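Local coordinates for CCMAN5 (Cellulosimicrobium cellulans, PDB 2XSG), which hydrolyses alpha-mannosides as a calcium-binding family 92 glycoside hydrolase and probably helps to expose mannose-6-phosphate on yeast-made glycoproteins, at residues N40-P45 and K58-T63; T50-A55 and F101-E106; I366-Y371 and I699-G704. All blocks are in the same frame, centred on the assembly; numbering follows the deposited sequence.

Contact 1 of 3, residues N40-P45 and K58-T63; sequences NPRTTP and KISGFT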
loop_
_atom_site.group_PDB
_atom_site.type_symbol
_atom_site.label_atom_id
_atom_site.label_comp_id
_atom_site.label_asym_id
_atom_site.label_seq_id
_atom_site.Cartn_x
_atom_site.Cartn_y
_atom_site.Cartn_z
ATOM N N ASN A 40 1.431 3.985 16.274
ATOM C CA ASN A 40 1.022 2.575 16.312
ATOM C C ASN A 40 1.329 1.960 17.656
ATOM O O ASN A 40 2.491 1.978 18.082
ATOM C CB ASN A 40 1.752 1.776 15.230
ATOM C CG ASN A 40 1.052 0.459 14.886
ATOM O OD1 ASN A 40 1.710 -0.561 14.665
ATOM N ND2 ASN A 40 -0.283 0.473 14.855
ATOM N N PRO A 41 0.298 1.393 18.325
ATOM C CA PRO A 41 0.583 0.605 19.508
ATOM C C PRO A 41 1.525 -0.533 19.130
ATOM O O PRO A 41 1.482 -0.985 17.990
ATOM C CB PRO A 41 -0.803 0.033 19.886
ATOM C CG PRO A 41 -1.623 0.112 18.601
ATOM C CD PRO A 41 -1.140 1.381 17.986
ATOM N N ARG A 42 2.367 -0.978 20.066
ATOM C CA ARG A 42 3.257 -2.114 19.835
ATOM C C ARG A 42 2.926 -3.291 20.730
ATOM O O ARG A 42 3.070 -3.202 21.944
ATOM C CB ARG A 42 4.716 -1.714 20.073
ATOM C CG ARG A 42 5.739 -2.701 19.495
ATOM C CD ARG A 42 7.115 -2.011 19.382
ATOM N NE ARG A 42 8.069 -2.730 18.526
ATOM C CZ ARG A 42 8.080 -2.694 17.192
ATOM N NH1 ARG A 42 7.154 -2.007 16.534
ATOM N NH2 ARG A 42 9.003 -3.378 16.510
ATOM N N THR A 43 2.519 -4.411 20.147
ATOM C CA THR A 43 2.220 -5.581 20.979
ATOM C C THR A 43 3.499 -6.308 21.403
ATOM O O THR A 43 4.561 -6.104 20.820
ATOM C CB THR A 43 1.219 -6.570 20.324
ATOM O OG1 THR A 43 1.750 -7.088 19.103
ATOM C CG2 THR A 43 -0.113 -5.895 20.053
ATOM N N THR A 44 3.387 -7.149 22.424
ATOM C CA THR A 44 4.522 -7.964 22.873
ATOM C C THR A 44 3.980 -9.266 23.454
ATOM O O THR A 44 2.879 -9.267 24.026
ATOM C CB THR A 44 5.378 -7.187 23.909
ATOM O OG1 THR A 44 6.403 -8.038 24.424
ATOM C CG2 THR A 44 4.514 -6.645 25.064
ATOM N N PRO A 45 4.720 -10.386 23.302
ATOM C CA PRO A 45 6.013 -10.563 22.638
ATOM C C PRO A 45 5.904 -10.698 21.118
ATOM O O PRO A 45 6.920 -10.633 20.419
ATOM C CB PRO A 45 6.529 -11.869 23.237
ATOM C CG PRO A 45 5.292 -12.653 23.501
ATOM C CD PRO A 45 4.226 -11.651 23.882
ATOM N N LYS A 58 -0.555 -8.113 25.271
ATOM C CA LYS A 58 0.250 -7.091 25.909
ATOM C C LYS A 58 0.719 -6.046 24.915
ATOM O O LYS A 58 0.963 -6.345 23.749
ATOM C CB LYS A 58 1.434 -7.697 26.653
ATOM C CG LYS A 58 1.011 -8.428 27.919
ATOM C CD LYS A 58 2.049 -9.417 28.354
ATOM C CE LYS A 58 1.561 -10.189 29.564
ATOM N NZ LYS A 58 2.572 -11.191 29.942
ATOM N N ILE A 59 0.822 -4.820 25.411
ATOM C CA ILE A 59 1.315 -3.684 24.659
ATOM C C ILE A 59 2.414 -3.013 25.470
ATOM O O ILE A 59 2.281 -2.814 26.672
ATOM C CB ILE A 59 0.168 -2.686 24.359
ATOM C CG1 ILE A 59 -0.734 -3.255 23.250
ATOM C CG2 ILE A 59 0.705 -1.272 24.043
ATOM C CD1 ILE A 59 -1.896 -2.359 22.850
ATOM N N SER A 60 3.507 -2.675 24.796
ATOM C CA SER A 60 4.569 -1.901 25.404
ATOM C C SER A 60 4.207 -0.416 25.289
ATOM O O SER A 60 3.804 0.194 26.279
ATOM C CB SER A 60 5.904 -2.246 24.733
ATOM O OG SER A 60 5.788 -2.072 23.324
ATOM N N GLY A 61 4.278 0.153 24.088
ATOM C CA GLY A 61 3.992 1.577 23.873
ATOM C C GLY A 61 3.620 1.952 22.440
ATOM O O GLY A 61 3.086 1.135 21.695
ATOM N N PHE A 62 3.916 3.195 22.054
ATOM C CA PHE A 62 3.579 3.704 20.721
ATOM C C PHE A 62 4.807 4.127 19.919
ATOM O O PHE A 62 5.659 4.858 20.418
ATOM C CB PHE A 62 2.602 4.874 20.844
ATOM C CG PHE A 62 1.330 4.508 21.553
ATOM C CD1 PHE A 62 0.253 3.989 20.837
ATOM C CD2 PHE A 62 1.219 4.645 22.936
ATOM C CE1 PHE A 62 -0.917 3.631 21.466
ATOM C CE2 PHE A 62 0.033 4.286 23.590
ATOM C CZ PHE A 62 -1.039 3.771 22.846
ATOM N N THR A 63 4.890 3.641 18.680
ATOM C CA THR A 63 5.934 4.013 17.734
ATOM C C THR A 63 5.321 5.061 16.820
ATOM O O THR A 63 4.098 5.193 16.794
ATOM C CB THR A 63 6.401 2.796 16.921
ATOM O OG1 THR A 63 5.270 2.146 16.328
ATOM C CG2 THR A 63 7.088 1.811 17.822
HETATM O O HOH W 1 4.480 -0.305 16.867
HETATM O O HOH W 2 0.673 -10.844 24.356
#
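Strand 40-44 runs antiparallel to strand 58-63, and nearly every backbone polar group facing the other strand finds a partner. At one end Asn-40 and Thr-63 exchange a reciprocal pair of bonds, Asn-40 N to Thr-63 O and Thr-63 N to Asn-40 O, both 3.0 Å, with each donor lying above the plane of the carbonyl it meets. A water adds to this end: it gives protons to Asn-40 O and to Thr-63 OG1, the latter at 2.6 Å, and accepts one from Arg-42 NH1 in the guanidinium plane. The extended Arg-42 chain, with CG anti to the backbone N (chi1 -164°), passes Ser-60 and Thr-63 on its way, and NH2 binds the side chain of Asn-167.

The register slips by one residue between Pro-41 and Thr-43, a beta bulge that sets both Ser-60 and Gly-61 across from Arg-42. Arg-42 N bonds Gly-61 O at 2.8 Å, and Ser-60 N donates to Arg-42 O at 2.9 Å, almost along the C=O axis. Strand 58-63 is the central member of a three-stranded antiparallel sheet in the N-terminal domain, with strand 99-100 on its other flank.

Beyond the bulge, Thr-44 N reaches Lys-58 O from well above the carbonyl plane, while a second water links Thr-44 O to Lys-58 N, the latter weakly. On the sheet face of Pro-41, Thr-43, Ile-59 and Phe-62, Pro-41 CB touches Phe-62 CE1 at 3.9 Å and Ile-59 CD1 at 4.0 Å. Thr-43 OG1 turns to partners in the following loop, Gly-46 O and Asp-53 N.

Contact 2 of 3, residues T50-A55 and F101-E106; sequences TGYDYA and FSHDDE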
loop_
_atom_site.group_PDB
_atom_site.type_symbol
_atom_site.label_atom_id
_atom_site.label_comp_id
_atom_site.label_asym_id
_atom_site.label_seq_id
_atom_site.Cartn_x
_atom_site.Cartn_y
_atom_site.Cartn_z
ATOM N N THR A 50 3.956 -4.402 11.249
ATOM C CA THR A 50 3.816 -3.002 11.669
ATOM C C THR A 50 4.152 -2.786 13.131
ATOM O O THR A 50 4.440 -1.658 13.530
ATOM C CB THR A 50 2.428 -2.419 11.393
ATOM O OG1 THR A 50 1.490 -2.854 12.393
ATOM C CG2 THR A 50 1.958 -2.783 9.969
ATOM N N GLY A 51 4.094 -3.856 13.922
ATOM C CA GLY A 51 4.361 -3.752 15.351
ATOM C C GLY A 51 3.161 -4.081 16.214
ATOM O O GLY A 51 3.270 -4.056 17.436
ATOM N N TYR A 52 2.019 -4.402 15.591
ATOM C CA TYR A 52 0.803 -4.789 16.340
ATOM C C TYR A 52 0.177 -6.065 15.789
ATOM O O TYR A 52 -0.227 -6.122 14.620
ATOM C CB TYR A 52 -0.217 -3.637 16.289
ATOM C CG TYR A 52 -1.560 -3.895 16.944
ATOM C CD1 TYR A 52 -2.556 -4.649 16.298
ATOM C CD2 TYR A 52 -1.853 -3.353 18.190
ATOM C CE1 TYR A 52 -3.785 -4.878 16.892
ATOM C CE2 TYR A 52 -3.086 -3.549 18.790
ATOM C CZ TYR A 52 -4.054 -4.315 18.141
ATOM O OH TYR A 52 -5.274 -4.508 18.761
ATOM N N ASP A 53 0.110 -7.106 16.612
ATOM C CA ASP A 53 -0.646 -8.308 16.250
ATOM C C ASP A 53 -1.901 -8.407 17.111
ATOM O O ASP A 53 -1.807 -8.519 18.352
ATOM C CB ASP A 53 0.225 -9.569 16.381
ATOM C CG ASP A 53 -0.587 -10.869 16.313
ATOM O OD1 ASP A 53 -1.744 -10.871 15.822
ATOM O OD2 ASP A 53 -0.057 -11.904 16.772
ATOM N N TYR A 54 -3.065 -8.400 16.457
ATOM C CA TYR A 54 -4.385 -8.431 17.155
ATOM C C TYR A 54 -4.510 -9.587 18.160
ATOM O O TYR A 54 -5.213 -9.467 19.182
ATOM C CB TYR A 54 -5.554 -8.504 16.152
ATOM C CG TYR A 54 -6.918 -8.162 16.756
ATOM C CD1 TYR A 54 -7.744 -9.156 17.314
ATOM C CD2 TYR A 54 -7.363 -6.834 16.804
ATOM C CE1 TYR A 54 -8.994 -8.815 17.886
ATOM C CE2 TYR A 54 -8.608 -6.492 17.376
ATOM C CZ TYR A 54 -9.402 -7.479 17.903
ATOM O OH TYR A 54 -10.610 -7.127 18.450
ATOM N N ALA A 55 -3.857 -10.708 17.856
ATOM C CA ALA A 55 -3.976 -11.913 18.673
ATOM C C ALA A 55 -3.256 -11.788 20.010
ATOM O O ALA A 55 -3.477 -12.628 20.889
ATOM C CB ALA A 55 -3.476 -13.151 17.913
ATOM N N PHE A 101 -3.349 -5.761 28.093
ATOM C CA PHE A 101 -4.459 -5.026 27.508
ATOM C C PHE A 101 -5.538 -6.003 27.053
ATOM O O PHE A 101 -5.301 -7.224 26.927
ATOM C CB PHE A 101 -4.006 -4.123 26.352
ATOM C CG PHE A 101 -4.043 -4.792 24.999
ATOM C CD1 PHE A 101 -3.073 -5.715 24.637
ATOM C CD2 PHE A 101 -5.040 -4.481 24.087
ATOM C CE1 PHE A 101 -3.112 -6.330 23.396
ATOM C CE2 PHE A 101 -5.076 -5.082 22.842
ATOM C CZ PHE A 101 -4.116 -6.009 22.492
ATOM N N SER A 102 -6.729 -5.454 26.829
ATOM C CA SER A 102 -7.866 -6.218 26.336
ATOM C C SER A 102 -8.548 -5.436 25.216
ATOM O O SER A 102 -8.700 -4.206 25.315
ATOM C CB SER A 102 -8.852 -6.445 27.478
ATOM O OG SER A 102 -10.096 -6.889 26.977
ATOM N N HIS A 103 -8.988 -6.143 24.179
ATOM C CA HIS A 103 -9.773 -5.517 23.110
ATOM C C HIS A 103 -11.116 -4.976 23.614
ATOM O O HIS A 103 -11.745 -4.157 22.941
ATOM C CB HIS A 103 -10.011 -6.487 21.963
ATOM C CG HIS A 103 -8.753 -6.954 21.317
ATOM N ND1 HIS A 103 -7.872 -6.093 20.696
ATOM C CD2 HIS A 103 -8.226 -8.193 21.187
ATOM C CE1 HIS A 103 -6.849 -6.784 20.224
ATOM N NE2 HIS A 103 -7.038 -8.060 20.512
ATOM N N ASP A 104 -11.550 -5.433 24.790
ATOM C CA ASP A 104 -12.752 -4.873 25.433
ATOM C C ASP A 104 -12.499 -3.466 25.977
ATOM O O ASP A 104 -13.438 -2.714 26.239
ATOM C CB ASP A 104 -13.232 -5.784 26.573
ATOM C CG ASP A 104 -13.671 -7.151 26.085
ATOM O OD1 ASP A 104 -14.267 -7.231 24.993
ATOM O OD2 ASP A 104 -13.413 -8.150 26.795
ATOM N N ASP A 105 -11.227 -3.121 26.174
ATOM C CA ASP A 105 -10.844 -1.795 26.641
ATOM C C ASP A 105 -9.892 -1.158 25.621
ATOM O O ASP A 105 -8.756 -0.823 25.931
ATOM C CB ASP A 105 -10.200 -1.887 28.035
ATOM C CG ASP A 105 -10.113 -0.540 28.737
ATOM O OD1 ASP A 105 -10.888 0.358 28.376
ATOM O OD2 ASP A 105 -9.297 -0.374 29.677
ATOM N N GLU A 106 -10.385 -0.997 24.399
ATOM C CA GLU A 106 -9.595 -0.535 23.265
ATOM C C GLU A 106 -10.591 0.002 22.254
ATOM O O GLU A 106 -11.631 -0.623 22.020
ATOM C CB GLU A 106 -8.809 -1.702 22.648
ATOM C CG GLU A 106 -7.850 -1.332 21.526
ATOM C CD GLU A 106 -7.312 -2.553 20.785
ATOM O OE1 GLU A 106 -8.118 -3.458 20.472
ATOM O OE2 GLU A 106 -6.082 -2.606 20.499
#
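His-103 meets Tyr-54 twice over: its imidazole lies flat on the phenol ring, and its NE2 donates to the carbonyl of that same residue. The ring planes are only 3° apart with centroids at 3.5 Å, so His-103 CE1 sits over the centre of the Tyr-54 ring. NE2 reaches Tyr-54 O at 2.7 Å in the carbonyl plane, while on the other nitrogen ND1 donates to Glu-106 OE1, also at 2.7 Å and practically straight (178°). With both nitrogens donating, the imidazole is probably protonated, and the carboxylate would stabilise that charge. Glu-106 is gripped at its second oxygen as well. Tyr-52, with CG anti to its backbone N, comes in tip to tip, and its OH donates to the syn lone pair of OE2 at 2.7 Å; Tyr-113 OH binds the same oxygen. The Tyr-52 hydroxyl also lies at the imidazole edge, 3.1 Å from His-103 CE1. An alanine in place of His-103 removes the stack, the bond to Tyr-54 O and one partner of Glu-106, and would probably loosen the join between the loops, leaving it chiefly to Tyr-52 and Glu-106. The network joins two irregular loops of the N-terminal domain through a His-carboxylate hydrogen bond backed by an aromatic stack.

Contact 3 of 3, residues I366-Y371 and I699-G704; sequences IDPALY and ITYDDG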
loop_
_atom_site.group_PDB
_atom_site.type_symbol
_atom_site.label_atom_id
_atom_site.label_comp_id
_atom_site.label_asym_id
_atom_site.label_seq_id
_atom_site.Cartn_x
_atom_site.Cartn_y
_atom_site.Cartn_z
ATOM N N ILE A 366 -10.170 8.573 -8.162
ATOM C CA ILE A 366 -10.790 8.880 -6.874
ATOM C C ILE A 366 -10.359 10.257 -6.339
ATOM O O ILE A 366 -11.199 11.017 -5.849
ATOM C CB ILE A 366 -10.601 7.733 -5.856
ATOM C CG1 ILE A 366 -11.507 6.557 -6.270
ATOM C CG2 ILE A 366 -10.981 8.183 -4.427
ATOM C CD1 ILE A 366 -11.212 5.267 -5.585
ATOM N N ASP A 367 -9.067 10.572 -6.473
ATOM C CA ASP A 367 -8.508 11.850 -6.039
ATOM C C ASP A 367 -7.458 12.324 -7.048
ATOM O O ASP A 367 -6.251 12.147 -6.830
ATOM C CB ASP A 367 -7.909 11.720 -4.637
ATOM C CG ASP A 367 -7.565 13.065 -4.010
ATOM O OD1 ASP A 367 -7.488 14.093 -4.723
ATOM O OD2 ASP A 367 -7.371 13.086 -2.781
ATOM N N PRO A 368 -7.917 12.907 -8.176
ATOM C CA PRO A 368 -6.983 13.267 -9.262
ATOM C C PRO A 368 -5.827 14.190 -8.830
ATOM O O PRO A 368 -4.679 13.978 -9.263
ATOM C CB PRO A 368 -7.898 13.944 -10.300
ATOM C CG PRO A 368 -9.246 13.332 -10.060
ATOM C CD PRO A 368 -9.320 13.171 -8.549
ATOM N N ALA A 369 -6.120 15.178 -7.971
ATOM C CA ALA A 369 -5.115 16.153 -7.501
ATOM C C ALA A 369 -4.019 15.488 -6.681
ATOM O O ALA A 369 -2.843 15.829 -6.814
ATOM C CB ALA A 369 -5.770 17.250 -6.665
ATOM N N LEU A 370 -4.408 14.551 -5.819
ATOM C CA LEU A 370 -3.428 13.826 -5.018
ATOM C C LEU A 370 -2.548 12.987 -5.933
ATOM O O LEU A 370 -1.328 12.981 -5.813
ATOM C CB LEU A 370 -4.128 12.935 -3.986
ATOM C CG LEU A 370 -3.252 12.059 -3.081
ATOM C CD1 LEU A 370 -2.369 12.939 -2.154
ATOM C CD2 LEU A 370 -4.113 11.105 -2.250
ATOM N N TYR A 371 -3.190 12.286 -6.857
ATOM C CA TYR A 371 -2.491 11.458 -7.841
ATOM C C TYR A 371 -1.487 12.279 -8.619
ATOM O O TYR A 371 -0.351 11.842 -8.792
ATOM C CB TYR A 371 -3.504 10.833 -8.793
ATOM C CG TYR A 371 -2.970 10.195 -10.061
ATOM C CD1 TYR A 371 -2.990 10.899 -11.260
ATOM C CD2 TYR A 371 -2.547 8.865 -10.082
ATOM C CE1 TYR A 371 -2.566 10.334 -12.440
ATOM C CE2 TYR A 371 -2.097 8.277 -11.270
ATOM C CZ TYR A 371 -2.113 9.027 -12.445
ATOM O OH TYR A 371 -1.701 8.490 -13.641
ATOM N N ILE A 699 -18.561 9.503 -7.104
ATOM C CA ILE A 699 -17.271 10.125 -6.838
ATOM C C ILE A 699 -17.389 11.613 -7.138
ATOM O O ILE A 699 -17.618 11.996 -8.288
ATOM C CB ILE A 699 -16.123 9.495 -7.671
ATOM C CG1 ILE A 699 -16.075 7.969 -7.463
ATOM C CG2 ILE A 699 -14.775 10.170 -7.305
ATOM C CD1 ILE A 699 -15.137 7.201 -8.492
ATOM N N THR A 700 -17.256 12.437 -6.093
ATOM C CA THR A 700 -17.344 13.900 -6.207
ATOM C C THR A 700 -15.947 14.506 -6.298
ATOM O O THR A 700 -15.106 14.267 -5.433
ATOM C CB THR A 700 -18.113 14.498 -5.014
ATOM O OG1 THR A 700 -19.374 13.815 -4.871
ATOM C CG2 THR A 700 -18.342 15.998 -5.192
ATOM N N TYR A 701 -15.699 15.243 -7.379
ATOM C CA TYR A 701 -14.412 15.894 -7.615
ATOM C C TYR A 701 -14.340 17.290 -6.987
ATOM O O TYR A 701 -15.354 17.832 -6.551
ATOM C CB TYR A 701 -14.084 15.891 -9.119
ATOM C CG TYR A 701 -14.059 14.469 -9.618
ATOM C CD1 TYR A 701 -13.078 13.589 -9.177
ATOM C CD2 TYR A 701 -15.069 13.975 -10.459
ATOM C CE1 TYR A 701 -13.061 12.275 -9.597
ATOM C CE2 TYR A 701 -15.066 12.655 -10.886
ATOM C CZ TYR A 701 -14.055 11.812 -10.449
ATOM O OH TYR A 701 -14.028 10.511 -10.842
ATOM N N ASP A 702 -13.140 17.858 -6.930
ATOM C CA ASP A 702 -12.909 19.109 -6.207
ATOM C C ASP A 702 -13.778 20.271 -6.681
ATOM O O ASP A 702 -14.084 21.151 -5.893
ATOM C CB ASP A 702 -11.419 19.484 -6.216
ATOM C CG ASP A 702 -10.558 18.457 -5.462
ATOM O OD1 ASP A 702 -11.093 17.807 -4.537
ATOM O OD2 ASP A 702 -9.360 18.289 -5.794
ATOM N N ASP A 703 -14.173 20.277 -7.951
ATOM C CA ASP A 703 -15.057 21.331 -8.450
ATOM C C ASP A 703 -16.554 21.082 -8.210
ATOM O O ASP A 703 -17.393 21.915 -8.566
ATOM C CB ASP A 703 -14.797 21.635 -9.923
ATOM C CG ASP A 703 -15.032 20.437 -10.838
ATOM O OD1 ASP A 703 -15.569 19.392 -10.399
ATOM O OD2 ASP A 703 -14.646 20.552 -12.017
ATOM N N GLY A 704 -16.887 19.942 -7.610
ATOM C CA GLY A 704 -18.281 19.644 -7.285
ATOM C C GLY A 704 -19.006 18.848 -8.361
ATOM O O GLY A 704 -20.140 18.400 -8.136
HETATM O O HOH W 3 -12.421 13.456 -5.623
HETATM O O HOH W 4 -8.833 15.604 -6.274
#
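Pro-368 and Tyr-701 set the geometry, crossing at about a right angle so that the CG-CD side of the pyrrolidine ring meets the CD1-CE1 bond of the phenol obliquely. Pro-368 CD lies 3.8 Å from Tyr-701 CD1, and CG is much the same distance away. Tyr-701 holds CG anti to its carbonyl carbon (chi1 -58°), and its hydroxyl is fixed at the far end by a hydrogen bond to Tyr-365 O. Ile-366 directs its CB away from strand 696-700, so Ile-699 meets it loosely, CD1 to CG1 at 4.3 Å, with Ile-699 CG2 close to the Ile-366 carbonyl.

No direct hydrogen bond spans the segments; water does the polar work. One molecule donates to Ile-366 O at 2.7 Å and to Thr-700 O at 2.8 Å. Another donates to Asp-367 OD1 and to Asp-702 OD2, at 2.5 Å and 2.8 Å, and accepts from Ala-369 N. It thus stands between two carboxylates and, by donating to both, probably eases the repulsion of their like charges, while Asp-702 OD1 makes a salt bridge with Arg-292. Asp-367 is also the N-cap of the following helix, taking a weak bond from Leu-370 N.

The contact lies where helix 353-366 gives way to helix 368-387, against the type I turn that joins strands 696-700 and 706-712, with helix 738-742 packing on both Pro-368 and Tyr-701.

Overall arrangement
Contacts 1 and 2 are neighbours in the N-terminal domain, their centres about 8 Å apart, whereas the centre of contact 3, in the catalytic part, lies about 36 Å from that of contact 1 and about 35 Å from that of contact 2. Along the chain the segments of contacts 1 and 2 alternate: segment 50-55 belongs to the loop that connects the two strands of contact 1 and folds back on them, Gly-51 O lying 2.8 Å from Thr-43 N and Tyr-52 packing on Pro-41. Contact 1 is the most buried and rests on direct backbone bonds. Contact 2, partly buried, depends instead on side-chain hydrogen bonds and ring stacking. Contact 3, likewise partly buried, joins a helix start to a strand end with sparse apolar packing and bridging waters.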